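PDB 1WU4: reducing end xylose-releasing exo-oligoxylanase, which hydrolyses xylooligosaccharides of three or more units, releasing xylose from the reducing end with inversion of anomeric configuration. Local coordinates for residues Tyr14-Lys19 / Ala26-Arg31; Pro351-Thr354 / Tyr360-Cys363; Tyr365-Leu370 / Gly374-Trp379. The protein carries 1 engineered substitution. All blocks are in the same frame, centred on the assembly; numbering follows the deposited sequence.

Interaction 1: residues Tyr14-Lys19 / Ala26-Arg31; sequences YRNLFK and AEIQER. With NI (nickel (II) ion), chain B.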
ATOM      1  N   TYR A  14     -19.337   3.630   1.071  1.00 12.56           N
ATOM      2  CA  TYR A  14     -18.241   3.516   0.117  1.00 11.66           C
ATOM      3  C   TYR A  14     -18.731   3.404  -1.313  1.00 13.93           C
ATOM      4  O   TYR A  14     -19.649   2.644  -1.614  1.00 16.37           O
ATOM      5  CB  TYR A  14     -17.380   2.307   0.487  1.00 11.89           C
ATOM      6  CG  TYR A  14     -16.763   2.454   1.857  1.00 11.21           C
ATOM      7  CD1 TYR A  14     -15.467   2.939   2.010  1.00  9.28           C
ATOM      8  CD2 TYR A  14     -17.506   2.185   3.005  1.00 12.03           C
ATOM      9  CE1 TYR A  14     -14.927   3.157   3.273  1.00 11.44           C
ATOM     10  CE2 TYR A  14     -16.977   2.401   4.272  1.00 12.38           C
ATOM     11  CZ  TYR A  14     -15.687   2.890   4.398  1.00 11.35           C
ATOM     12  OH  TYR A  14     -15.165   3.124   5.648  1.00 15.70           O
ATOM     13  N   ARG A  15     -18.104   4.167  -2.199  1.00 12.19           N
ATOM     14  CA  ARG A  15     -18.489   4.169  -3.599  1.00 13.48           C
ATOM     15  C   ARG A  15     -18.118   2.875  -4.308  1.00 14.33           C
ATOM     16  O   ARG A  15     -16.989   2.398  -4.203  1.00 14.50           O
ATOM     17  CB  ARG A  15     -17.825   5.344  -4.324  1.00 14.12           C
ATOM     18  CG  ARG A  15     -18.272   5.512  -5.771  1.00 15.65           C
ATOM     19  CD  ARG A  15     -17.388   6.502  -6.514  1.00 16.36           C
ATOM     20  NE  ARG A  15     -17.357   7.812  -5.871  1.00 17.93           N
ATOM     21  CZ  ARG A  15     -18.342   8.704  -5.925  1.00 21.51           C
ATOM     22  NH1 ARG A  15     -19.453   8.437  -6.600  1.00 22.10           N
ATOM     23  NH2 ARG A  15     -18.216   9.865  -5.299  1.00 23.27           N
ATOM     24  N   ASN A  16     -19.088   2.305  -5.014  1.00 12.24           N
ATOM     25  CA  ASN A  16     -18.871   1.097  -5.798  1.00 11.44           C
ATOM     26  C   ASN A  16     -18.749   1.667  -7.206  1.00 11.54           C
ATOM     27  O   ASN A  16     -19.743   1.790  -7.930  1.00 13.01           O
ATOM     28  CB  ASN A  16     -20.082   0.166  -5.718  1.00 11.69           C
ATOM     29  CG  ASN A  16     -19.854  -1.147  -6.441  1.00 12.24           C
ATOM     30  OD1 ASN A  16     -19.023  -1.233  -7.348  1.00 12.01           O
ATOM     31  ND2 ASN A  16     -20.601  -2.174  -6.055  1.00 14.39           N
ATOM     32  N   LEU A  17     -17.533   2.038  -7.585  1.00 11.51           N
ATOM     33  CA  LEU A  17     -17.317   2.637  -8.889  1.00 11.80           C
ATOM     34  C   LEU A  17     -17.628   1.682 -10.031  1.00 10.72           C
ATOM     35  O   LEU A  17     -18.093   2.111 -11.081  1.00 12.51           O
ATOM     36  CB  LEU A  17     -15.887   3.176  -9.000  1.00 12.67           C
ATOM     37  CG  LEU A  17     -15.626   4.146 -10.160  1.00 10.80           C
ATOM     38  CD1 LEU A  17     -16.679   5.254 -10.183  1.00 14.97           C
ATOM     39  CD2 LEU A  17     -14.231   4.735 -10.015  1.00 12.20           C
ATOM     40  N   PHE A  18     -17.376   0.388  -9.841  1.00 10.07           N
ATOM     41  CA  PHE A  18     -17.697  -0.573 -10.892  1.00  9.98           C
ATOM     42  C   PHE A  18     -19.191  -0.463 -11.205  1.00 12.18           C
ATOM     43  O   PHE A  18     -19.597  -0.406 -12.368  1.00 11.89           O
ATOM     44  CB  PHE A  18     -17.422  -2.018 -10.447  1.00  9.63           C
ATOM     45  CG  PHE A  18     -15.969  -2.410 -10.446  1.00  9.98           C
ATOM     46  CD1 PHE A  18     -15.171  -2.226 -11.570  1.00  9.88           C
ATOM     47  CD2 PHE A  18     -15.422  -3.042  -9.334  1.00 10.37           C
ATOM     48  CE1 PHE A  18     -13.846  -2.672 -11.586  1.00 10.15           C
ATOM     49  CE2 PHE A  18     -14.104  -3.492  -9.339  1.00 11.05           C
ATOM     50  CZ  PHE A  18     -13.314  -3.309 -10.465  1.00 10.44           C
ATOM     51  N   LYS A  19     -20.006  -0.447 -10.156  1.00 11.92           N
ATOM     52  CA  LYS A  19     -21.454  -0.370 -10.314  1.00 11.94           C
ATOM     53  C   LYS A  19     -21.882   0.937 -10.969  1.00 13.77           C
ATOM     54  O   LYS A  19     -22.738   0.946 -11.855  1.00 14.27           O
ATOM     55  CB  LYS A  19     -22.135  -0.523  -8.953  1.00 12.14           C
ATOM     56  CG  LYS A  19     -23.656  -0.517  -9.004  1.00 16.27           C
ATOM     57  CD  LYS A  19     -24.243  -0.762  -7.622  1.00 21.68           C
ATOM     58  CE  LYS A  19     -25.760  -0.698  -7.644  1.00 26.79           C
ATOM     59  NZ  LYS A  19     -26.246   0.650  -8.045  1.00 31.76           N
ATOM     60  N   ALA A  26     -24.099  -8.403  -9.177  1.00 12.01           N
ATOM     61  CA  ALA A  26     -23.806  -9.831  -9.168  1.00 10.23           C
ATOM     62  C   ALA A  26     -22.432 -10.146  -9.751  1.00 11.84           C
ATOM     63  O   ALA A  26     -21.662 -10.910  -9.163  1.00 13.32           O
ATOM     64  CB  ALA A  26     -24.886 -10.590  -9.938  1.00 13.32           C
ATOM     65  N   GLU A  27     -22.119  -9.566 -10.905  1.00 11.51           N
ATOM     66  CA  GLU A  27     -20.829  -9.819 -11.529  1.00 10.79           C
ATOM     67  C   GLU A  27     -19.677  -9.214 -10.732  1.00 11.18           C
ATOM     68  O   GLU A  27     -18.578  -9.768 -10.704  1.00 11.18           O
ATOM     69  CB  GLU A  27     -20.831  -9.308 -12.973  1.00 11.56           C
ATOM     70  CG  GLU A  27     -21.699 -10.160 -13.905  1.00 10.63           C
ATOM     71  CD  GLU A  27     -21.244 -11.614 -13.959  1.00 12.94           C
ATOM     72  OE1 GLU A  27     -20.082 -11.865 -14.336  1.00 12.80           O
ATOM     73  OE2 GLU A  27     -22.048 -12.510 -13.624  1.00 10.90           O
ATOM     74  N   ILE A  28     -19.928  -8.083 -10.077  1.00  9.73           N
ATOM     75  CA  ILE A  28     -18.903  -7.443  -9.259  1.00 10.63           C
ATOM     76  C   ILE A  28     -18.608  -8.345  -8.059  1.00 10.17           C
ATOM     77  O   ILE A  28     -17.446  -8.613  -7.748  1.00 10.93           O
ATOM     78  CB  ILE A  28     -19.375  -6.058  -8.765  1.00 10.57           C
ATOM     79  CG1 ILE A  28     -19.520  -5.109  -9.955  1.00 10.73           C
ATOM     80  CG2 ILE A  28     -18.378  -5.483  -7.761  1.00 10.39           C
ATOM     81  CD1 ILE A  28     -20.270  -3.829  -9.638  1.00 11.63           C
ATOM     82  N   GLN A  29     -19.658  -8.814  -7.390  1.00 10.79           N
ATOM     83  CA  GLN A  29     -19.486  -9.697  -6.237  1.00 12.14           C
ATOM     84  C   GLN A  29     -18.687 -10.931  -6.639  1.00 12.79           C
ATOM     85  O   GLN A  29     -17.765 -11.347  -5.941  1.00 12.50           O
ATOM     86  CB  GLN A  29     -20.848 -10.134  -5.676  1.00 13.85           C
ATOM     87  CG  GLN A  29     -20.769 -11.346  -4.742  1.00 18.37           C
ATOM     88  CD  GLN A  29     -22.109 -11.736  -4.129  1.00 19.28           C
ATOM     89  OE1 GLN A  29     -23.168 -11.544  -4.730  1.00 15.70           O
ATOM     90  NE2 GLN A  29     -22.062 -12.309  -2.931  1.00 22.29           N
ATOM     91  N   GLU A  30     -19.053 -11.514  -7.773  1.00 10.54           N
ATOM     92  CA  GLU A  30     -18.385 -12.706  -8.276  1.00 10.34           C
ATOM     93  C   GLU A  30     -16.912 -12.455  -8.595  1.00 11.75           C
ATOM     94  O   GLU A  30     -16.047 -13.263  -8.260  1.00 11.43           O
ATOM     95  CB  GLU A  30     -19.116 -13.203  -9.527  1.00 10.88           C
ATOM     96  CG  GLU A  30     -18.454 -14.365 -10.240  1.00 11.88           C
ATOM     97  CD  GLU A  30     -19.253 -14.831 -11.442  1.00 11.94           C
ATOM     98  OE1 GLU A  30     -19.912 -13.982 -12.080  1.00 11.67           O
ATOM     99  OE2 GLU A  30     -19.208 -16.038 -11.753  1.00 14.23           O
ATOM    100  N   ARG A  31     -16.635 -11.327  -9.240  1.00 10.26           N
ATOM    101  CA  ARG A  31     -15.277 -10.979  -9.628  1.00 10.17           C
ATOM    102  C   ARG A  31     -14.372 -10.728  -8.423  1.00 11.06           C
ATOM    103  O   ARG A  31     -13.216 -11.153  -8.410  1.00 11.52           O
ATOM    104  CB  ARG A  31     -15.312  -9.753 -10.544  1.00  9.34           C
ATOM    105  CG  ARG A  31     -13.981  -9.379 -11.162  1.00 12.97           C
ATOM    106  CD  ARG A  31     -13.376 -10.509 -11.991  1.00 12.69           C
ATOM    107  NE  ARG A  31     -12.161 -10.040 -12.644  1.00 14.74           N
ATOM    108  CZ  ARG A  31     -12.145  -9.292 -13.742  1.00 12.07           C
ATOM    109  NH1 ARG A  31     -13.283  -8.941 -14.333  1.00 12.58           N
ATOM    110  NH2 ARG A  31     -10.992  -8.848 -14.221  1.00 14.90           N
TER
HETATM  111 NI    NI B1400     -21.165 -14.256 -13.508  1.00 10.20          NI

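Interaction 2: residues Pro351-Thr354 / Tyr360-Cys363; sequences PVRT and YDNC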
ATOM      1  N   PRO A 351      -6.990  -9.907 -16.927  1.00 11.67           N
ATOM      2  CA  PRO A 351      -6.970 -11.002 -15.950  1.00 11.72           C
ATOM      3  C   PRO A 351      -5.801 -10.870 -14.973  1.00 12.40           C
ATOM      4  O   PRO A 351      -4.811 -10.197 -15.266  1.00 12.71           O
ATOM      5  CB  PRO A 351      -6.827 -12.246 -16.827  1.00 14.34           C
ATOM      6  CG  PRO A 351      -7.460 -11.831 -18.124  1.00 17.39           C
ATOM      7  CD  PRO A 351      -6.925 -10.430 -18.301  1.00 13.63           C
ATOM      8  N   VAL A 352      -5.915 -11.505 -13.810  1.00 12.23           N
ATOM      9  CA  VAL A 352      -4.823 -11.453 -12.848  1.00 13.43           C
ATOM     10  C   VAL A 352      -3.600 -12.076 -13.520  1.00 16.55           C
ATOM     11  O   VAL A 352      -3.732 -12.914 -14.416  1.00 14.33           O
ATOM     12  CB  VAL A 352      -5.149 -12.237 -11.556  1.00 14.64           C
ATOM     13  CG1 VAL A 352      -6.342 -11.613 -10.853  1.00 15.46           C
ATOM     14  CG2 VAL A 352      -5.425 -13.691 -11.882  1.00 16.23           C
ATOM     15  N   ARG A 353      -2.413 -11.663 -13.097  1.00 13.27           N
ATOM     16  CA  ARG A 353      -1.188 -12.183 -13.684  1.00 12.66           C
ATOM     17  C   ARG A 353      -0.927 -13.630 -13.292  1.00 11.77           C
ATOM     18  O   ARG A 353      -1.242 -14.055 -12.182  1.00 13.38           O
ATOM     19  CB  ARG A 353       0.006 -11.319 -13.271  1.00 10.78           C
ATOM     20  CG  ARG A 353       1.325 -11.742 -13.911  1.00 13.34           C
ATOM     21  CD  ARG A 353       2.466 -10.796 -13.551  1.00 12.48           C
ATOM     22  NE  ARG A 353       3.708 -11.163 -14.226  1.00 14.71           N
ATOM     23  CZ  ARG A 353       4.789 -10.389 -14.280  1.00 16.86           C
ATOM     24  NH1 ARG A 353       5.875 -10.807 -14.917  1.00 15.67           N
ATOM     25  NH2 ARG A 353       4.781  -9.196 -13.701  1.00 14.46           N
ATOM     26  N   THR A 354      -0.349 -14.379 -14.222  1.00 13.67           N
ATOM     27  CA  THR A 354      -0.010 -15.776 -13.989  1.00 14.39           C
ATOM     28  C   THR A 354       1.508 -15.878 -14.017  1.00 15.50           C
ATOM     29  O   THR A 354       2.188 -14.940 -14.426  1.00 16.10           O
ATOM     30  CB  THR A 354      -0.564 -16.690 -15.096  1.00 16.98           C
ATOM     31  OG1 THR A 354       0.028 -16.335 -16.351  1.00 16.43           O
ATOM     32  CG2 THR A 354      -2.075 -16.556 -15.195  1.00 19.33           C
ATOM     33  N   TYR A 360       3.549  -9.141  -7.074  1.00 10.83           N
ATOM     34  CA  TYR A 360       3.324  -7.698  -6.975  1.00  9.08           C
ATOM     35  C   TYR A 360       2.089  -7.213  -7.718  1.00  9.46           C
ATOM     36  O   TYR A 360       1.266  -6.481  -7.163  1.00 10.01           O
ATOM     37  CB  TYR A 360       4.565  -6.934  -7.453  1.00 12.00           C
ATOM     38  CG  TYR A 360       4.520  -5.442  -7.183  1.00 10.10           C
ATOM     39  CD1 TYR A 360       4.405  -4.946  -5.881  1.00 10.27           C
ATOM     40  CD2 TYR A 360       4.611  -4.526  -8.227  1.00 11.04           C
ATOM     41  CE1 TYR A 360       4.384  -3.569  -5.631  1.00 10.90           C
ATOM     42  CE2 TYR A 360       4.591  -3.155  -7.991  1.00 10.79           C
ATOM     43  CZ  TYR A 360       4.480  -2.682  -6.693  1.00 11.31           C
ATOM     44  OH  TYR A 360       4.473  -1.323  -6.458  1.00 11.32           O
ATOM     45  N   ASP A 361       1.958  -7.623  -8.972  1.00  9.30           N
ATOM     46  CA  ASP A 361       0.818  -7.226  -9.785  1.00  8.83           C
ATOM     47  C   ASP A 361      -0.494  -7.618  -9.137  1.00  9.05           C
ATOM     48  O   ASP A 361      -1.433  -6.828  -9.082  1.00  9.10           O
ATOM     49  CB  ASP A 361       0.894  -7.889 -11.156  1.00  9.59           C
ATOM     50  CG  ASP A 361       2.141  -7.514 -11.902  1.00 11.54           C
ATOM     51  OD1 ASP A 361       2.075  -6.594 -12.740  1.00 10.69           O
ATOM     52  OD2 ASP A 361       3.189  -8.128 -11.630  1.00 10.80           O
ATOM     53  N   ASN A 362      -0.557  -8.848  -8.645  1.00  8.43           N
ATOM     54  CA  ASN A 362      -1.785  -9.339  -8.051  1.00  9.04           C
ATOM     55  C   ASN A 362      -2.152  -8.717  -6.715  1.00  7.92           C
ATOM     56  O   ASN A 362      -3.332  -8.659  -6.375  1.00  9.14           O
ATOM     57  CB  ASN A 362      -1.742 -10.864  -7.983  1.00 10.82           C
ATOM     58  CG  ASN A 362      -1.780 -11.489  -9.363  1.00 11.33           C
ATOM     59  OD1 ASN A 362      -1.882 -10.781 -10.366  1.00 11.16           O
ATOM     60  ND2 ASN A 362      -1.697 -12.814  -9.425  1.00 15.69           N
ATOM     61  N   CYS A 363      -1.163  -8.249  -5.956  1.00  9.97           N
ATOM     62  CA  CYS A 363      -1.474  -7.578  -4.696  1.00  9.54           C
ATOM     63  C   CYS A 363      -2.165  -6.267  -5.065  1.00  9.20           C
ATOM     64  O   CYS A 363      -3.210  -5.928  -4.513  1.00  9.63           O
ATOM     65  CB  CYS A 363      -0.208  -7.275  -3.889  1.00  7.84           C
ATOM     66  SG  CYS A 363       0.502  -8.699  -3.040  1.00 12.24           S
TER

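Interaction 3: residues Tyr365-Leu370 / Gly374-Trp379; sequences YLFAML and GNFKIW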
ATOM      1  N   TYR A 365      -3.654  -5.642  -7.772  1.00  8.96           N
ATOM      2  CA  TYR A 365      -4.895  -6.034  -8.423  1.00  8.57           C
ATOM      3  C   TYR A 365      -6.010  -6.228  -7.386  1.00  9.35           C
ATOM      4  O   TYR A 365      -7.100  -5.673  -7.528  1.00  9.51           O
ATOM      5  CB  TYR A 365      -4.651  -7.331  -9.198  1.00  9.49           C
ATOM      6  CG  TYR A 365      -5.704  -7.704 -10.217  1.00  7.82           C
ATOM      7  CD1 TYR A 365      -5.396  -7.735 -11.578  1.00  9.20           C
ATOM      8  CD2 TYR A 365      -6.982  -8.095  -9.821  1.00  9.45           C
ATOM      9  CE1 TYR A 365      -6.329  -8.156 -12.518  1.00  9.64           C
ATOM     10  CE2 TYR A 365      -7.926  -8.518 -10.755  1.00  8.97           C
ATOM     11  CZ  TYR A 365      -7.588  -8.548 -12.098  1.00  9.56           C
ATOM     12  OH  TYR A 365      -8.504  -9.006 -13.018  1.00 11.60           O
ATOM     13  N   LEU A 366      -5.744  -7.009  -6.339  1.00  8.43           N
ATOM     14  CA  LEU A 366      -6.769  -7.236  -5.327  1.00  8.90           C
ATOM     15  C   LEU A 366      -7.148  -5.946  -4.606  1.00  8.27           C
ATOM     16  O   LEU A 366      -8.324  -5.717  -4.329  1.00  8.83           O
ATOM     17  CB  LEU A 366      -6.326  -8.303  -4.314  1.00  9.51           C
ATOM     18  CG  LEU A 366      -7.337  -8.610  -3.197  1.00  7.25           C
ATOM     19  CD1 LEU A 366      -8.688  -8.985  -3.791  1.00 11.00           C
ATOM     20  CD2 LEU A 366      -6.816  -9.740  -2.325  1.00 11.34           C
ATOM     21  N   PHE A 367      -6.167  -5.102  -4.296  1.00  8.79           N
ATOM     22  CA  PHE A 367      -6.486  -3.843  -3.630  1.00  9.22           C
ATOM     23  C   PHE A 367      -7.428  -3.012  -4.503  1.00  9.03           C
ATOM     24  O   PHE A 367      -8.396  -2.436  -4.009  1.00  9.03           O
ATOM     25  CB  PHE A 367      -5.221  -3.033  -3.325  1.00  9.22           C
ATOM     26  CG  PHE A 367      -4.474  -3.497  -2.103  1.00 11.05           C
ATOM     27  CD1 PHE A 367      -5.151  -3.837  -0.934  1.00 11.05           C
ATOM     28  CD2 PHE A 367      -3.086  -3.552  -2.110  1.00 13.35           C
ATOM     29  CE1 PHE A 367      -4.454  -4.223   0.213  1.00 11.46           C
ATOM     30  CE2 PHE A 367      -2.379  -3.935  -0.971  1.00 13.61           C
ATOM     31  CZ  PHE A 367      -3.065  -4.269   0.192  1.00 11.63           C
ATOM     32  N   ALA A 368      -7.149  -2.965  -5.802  1.00  8.57           N
ATOM     33  CA  ALA A 368      -7.988  -2.208  -6.727  1.00  7.70           C
ATOM     34  C   ALA A 368      -9.384  -2.822  -6.840  1.00  8.98           C
ATOM     35  O   ALA A 368     -10.377  -2.102  -6.953  1.00  8.74           O
ATOM     36  CB  ALA A 368      -7.326  -2.147  -8.093  1.00  8.78           C
ATOM     37  N   MET A 369      -9.463  -4.149  -6.802  1.00  8.51           N
ATOM     38  CA  MET A 369     -10.754  -4.824  -6.888  1.00  8.56           C
ATOM     39  C   MET A 369     -11.580  -4.483  -5.651  1.00  9.22           C
ATOM     40  O   MET A 369     -12.787  -4.255  -5.739  1.00 10.25           O
ATOM     41  CB  MET A 369     -10.565  -6.340  -6.979  1.00 11.34           C
ATOM     42  CG  MET A 369     -11.739  -7.065  -7.619  1.00 24.05           C
ATOM     43  SD  MET A 369     -11.988  -6.577  -9.350  1.00 14.00           S
ATOM     44  CE  MET A 369     -11.087  -7.849 -10.196  1.00 26.32           C
ATOM     45  N   LEU A 370     -10.930  -4.445  -4.493  1.00  8.24           N
ATOM     46  CA  LEU A 370     -11.628  -4.116  -3.258  1.00  7.72           C
ATOM     47  C   LEU A 370     -12.067  -2.651  -3.261  1.00  8.55           C
ATOM     48  O   LEU A 370     -13.223  -2.346  -2.980  1.00 10.21           O
ATOM     49  CB  LEU A 370     -10.730  -4.377  -2.044  1.00 10.70           C
ATOM     50  CG  LEU A 370     -10.399  -5.840  -1.731  1.00 10.44           C
ATOM     51  CD1 LEU A 370      -9.377  -5.902  -0.609  1.00 12.55           C
ATOM     52  CD2 LEU A 370     -11.669  -6.589  -1.343  1.00 13.24           C
ATOM     53  N   GLY A 374     -16.068  -0.853  -3.586  1.00  9.80           N
ATOM     54  CA  GLY A 374     -16.558  -0.307  -2.331  1.00 10.28           C
ATOM     55  C   GLY A 374     -16.314  -1.215  -1.140  1.00 11.05           C
ATOM     56  O   GLY A 374     -17.028  -1.142  -0.137  1.00 11.52           O
ATOM     57  N   ASN A 375     -15.294  -2.063  -1.240  1.00 10.27           N
ATOM     58  CA  ASN A 375     -14.973  -2.998  -0.170  1.00 11.58           C
ATOM     59  C   ASN A 375     -13.637  -2.787   0.538  1.00 10.96           C
ATOM     60  O   ASN A 375     -13.190  -3.657   1.279  1.00 12.16           O
ATOM     61  CB  ASN A 375     -15.057  -4.432  -0.698  1.00 10.82           C
ATOM     62  CG  ASN A 375     -16.485  -4.874  -0.947  1.00 11.55           C
ATOM     63  OD1 ASN A 375     -17.291  -4.950  -0.021  1.00 13.82           O
ATOM     64  ND2 ASN A 375     -16.809  -5.159  -2.201  1.00 14.34           N
ATOM     65  N   PHE A 376     -12.985  -1.653   0.298  1.00  9.99           N
ATOM     66  CA  PHE A 376     -11.726  -1.348   0.983  1.00  8.90           C
ATOM     67  C   PHE A 376     -12.192  -0.281   1.969  1.00  9.85           C
ATOM     68  O   PHE A 376     -12.202   0.917   1.667  1.00 10.20           O
ATOM     69  CB  PHE A 376     -10.693  -0.803  -0.009  1.00  9.21           C
ATOM     70  CG  PHE A 376      -9.266  -0.848   0.490  1.00  8.88           C
ATOM     71  CD1 PHE A 376      -8.210  -0.917  -0.414  1.00 10.00           C
ATOM     72  CD2 PHE A 376      -8.976  -0.800   1.853  1.00 10.06           C
ATOM     73  CE1 PHE A 376      -6.886  -0.936   0.025  1.00 10.74           C
ATOM     74  CE2 PHE A 376      -7.650  -0.817   2.304  1.00  9.70           C
ATOM     75  CZ  PHE A 376      -6.605  -0.888   1.385  1.00 11.09           C
ATOM     76  N   LYS A 377     -12.603  -0.737   3.148  1.00  9.43           N
ATOM     77  CA  LYS A 377     -13.171   0.145   4.154  1.00  9.55           C
ATOM     78  C   LYS A 377     -12.337   0.468   5.378  1.00 10.36           C
ATOM     79  O   LYS A 377     -11.305  -0.143   5.647  1.00 10.38           O
ATOM     80  CB  LYS A 377     -14.501  -0.442   4.638  1.00 13.08           C
ATOM     81  CG  LYS A 377     -15.478  -0.815   3.533  1.00 11.73           C
ATOM     82  CD  LYS A 377     -16.756  -1.402   4.120  1.00 13.17           C
ATOM     83  CE  LYS A 377     -17.742  -1.805   3.034  1.00 14.76           C
ATOM     84  NZ  LYS A 377     -18.976  -2.414   3.610  1.00 20.93           N
ATOM     85  N   ILE A 378     -12.826   1.455   6.119  1.00 10.09           N
ATOM     86  CA  ILE A 378     -12.215   1.871   7.367  1.00  9.81           C
ATOM     87  C   ILE A 378     -13.032   1.124   8.416  1.00 10.84           C
ATOM     88  O   ILE A 378     -14.266   1.163   8.396  1.00 13.20           O
ATOM     89  CB  ILE A 378     -12.377   3.389   7.605  1.00  9.37           C
ATOM     90  CG1 ILE A 378     -11.651   4.167   6.506  1.00 11.28           C
ATOM     91  CG2 ILE A 378     -11.826   3.762   8.970  1.00 10.90           C
ATOM     92  CD1 ILE A 378     -11.893   5.668   6.553  1.00 11.31           C
ATOM     93  N   TRP A 379     -12.353   0.411   9.305  1.00 10.87           N
ATOM     94  CA  TRP A 379     -13.040  -0.321  10.351  1.00 10.46           C
ATOM     95  C   TRP A 379     -12.839   0.428  11.657  1.00 11.40           C
ATOM     96  O   TRP A 379     -11.729   0.492  12.188  1.00 12.02           O
ATOM     97  CB  TRP A 379     -12.511  -1.758  10.408  1.00  9.88           C
ATOM     98  CG  TRP A 379     -12.804  -2.474   9.120  1.00  9.76           C
ATOM     99  CD1 TRP A 379     -11.988  -2.575   8.026  1.00 10.26           C
ATOM    100  CD2 TRP A 379     -14.059  -3.054   8.738  1.00 10.54           C
ATOM    101  NE1 TRP A 379     -12.661  -3.175   6.986  1.00 11.15           N
ATOM    102  CE2 TRP A 379     -13.933  -3.477   7.395  1.00 10.79           C
ATOM    103  CE3 TRP A 379     -15.281  -3.253   9.399  1.00 11.52           C
ATOM    104  CZ2 TRP A 379     -14.987  -4.086   6.698  1.00 12.19           C
ATOM    105  CZ3 TRP A 379     -16.327  -3.858   8.706  1.00 12.87           C
ATOM    106  CH2 TRP A 379     -16.171  -4.265   7.370  1.00 13.18           C
TER

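Interaction 1: residues Tyr14-Lys19 / Ala26-Arg31
The capped N-terminal turn of the short helix 17-20 packs against Ile28 of helix 25-40, where Asn16, Phe18 and Lys19 all meet the same methyl group, CD1. CD1 of Ile28 lies 3.5 Å from CB of Phe18 and 3.4 Å from the backbone N of Lys19. This fits the long branch of an isoleucine: CG1 lies anti to the carbonyl carbon (chi1 -66°) and the chain stays extended to CD1, which puts the methyl at its end against the turn, while the second branch, CG2, approaches the Phe18 ring near CD2. Phe18 is buried: Trp348 meets its ring edge-to-face, and Met369 and Leu372 of helix 358-372 pack on it. Asn16 is the N-cap of helix 17-20: its OD1 accepts from Lys19 N at 3.1 Å, a fairly straight bond (161°) whose donor stands above the amide carbonyl plane. A short amide suits this place because it can fold back to a backbone N-H of the first turn, and the same OD1 rests 3.7 Å from Ile28 CD1. Elsewhere on helix 25-40, Glu27 OE2 and Glu30 OE1 bind a nickel ion at 2.0 and 1.9 Å. Their spacing of three residues, about one helical turn, lets two carboxylates converge on one metal, well away from the probable catalytic residues.

Interaction 2: residues Pro351-Thr354 / Tyr360-Cys363
Residues 351-354 run as an extended strip of loop beside helix 358-372, close enough that the CA atoms of Val352 and Asn362 are 6.1 Å apart. Asn362 reads the main chain of a single loop residue with both ends of its amide: OD1 accepts from Arg353 N at 2.9 Å, in the carbonyl plane and on a lone pair, while ND2 donates to Arg353 O at 3.1 Å along a nearly straight path (165°). An asparagine suits this place because its amide offers the same acceptor and donor pair as a peptide group, and the two bonds fix its rotation. In the (alpha/alpha)6 barrel of glycoside hydrolase family 8, this loop connects helices 340-348 and 358-372. The Arg353 chain, CG anti to its own N (chi1 -176°) and straight as far as NE, runs past Asp361 and forms a salt bridge from NH2 to Asp361 OD2 at 2.8 Å. That oxygen is approached from above the carboxylate plane, and it also bonds His319 ND1, while OD1 of the buried aspartate takes the backbone N-H of Gly322. Arg353 NH2 has a second acceptor in Leu318 O.

Interaction 3: residues Tyr365-Leu370 / Gly374-Trp379
Phe376 folds back over the last turns of helix 358-372 and meets Phe367, with its CE1 3.5 Å from Phe367 CD1. The two planes are near parallel, 20° apart, but slid so far that the rings barely overlap, with centroids 5.5 Å apart. With CG anti to the backbone N (chi1 -163°), the Phe376 ring is carried back along the helix, where CD1 passes 3.9 Å from Phe367 O. Leu370 fills the neighbouring place: its CB lies 4.1 Å from Phe376 CB, and its CD2 touches CB of Asn375. Bulky apolar residues suit these buried positions, and Met77 and Met78 of helix 69-81 pack on Phe367 beyond them. The backbone holds the group in register through Asn375 N, which donates to Leu370 O at 2.7 Å (153°). In the next shell, Ser373 OG also bonds Leu370 O and is the partner of Asn375 ND2, so a short polar side chain links the carbonyl to the amide. Further along, Phe376 O accepts from Trp277 NE1, tethering the departing chain to helix 265-278. Gly374 takes up a positive phi easily for want of a side chain. With that residue and two bonds running back into the last turn, one of them from Asn375 N to Leu370 O, the helix ends in a Schellman motif, here closing the last long helix of an (alpha/alpha)6 barrel.

In the fold
The three contacts follow one another in series, none nesting in or crossing another. Near the N terminus, interaction 1 closes the short turn of four residues, 21-24, between helices 17-20 and 25-40. Some 320 residues later, interaction 2 closes the turn leading into helix 358-372, and interaction 3 folds the C-terminal tail over the far end of that same helix. The N-terminal part is thereby brought against the C-terminal part: Arg31 NH2 reaches Tyr365 OH, and Tyr14 OH meets the backbone N of Ile378. Tyr365, on the helical segment of interaction 3, also packs on Val352 and so touches residues of both other contacts. Segments near both ends of the chain thus meet at helix 358-372 and the loop that follows it.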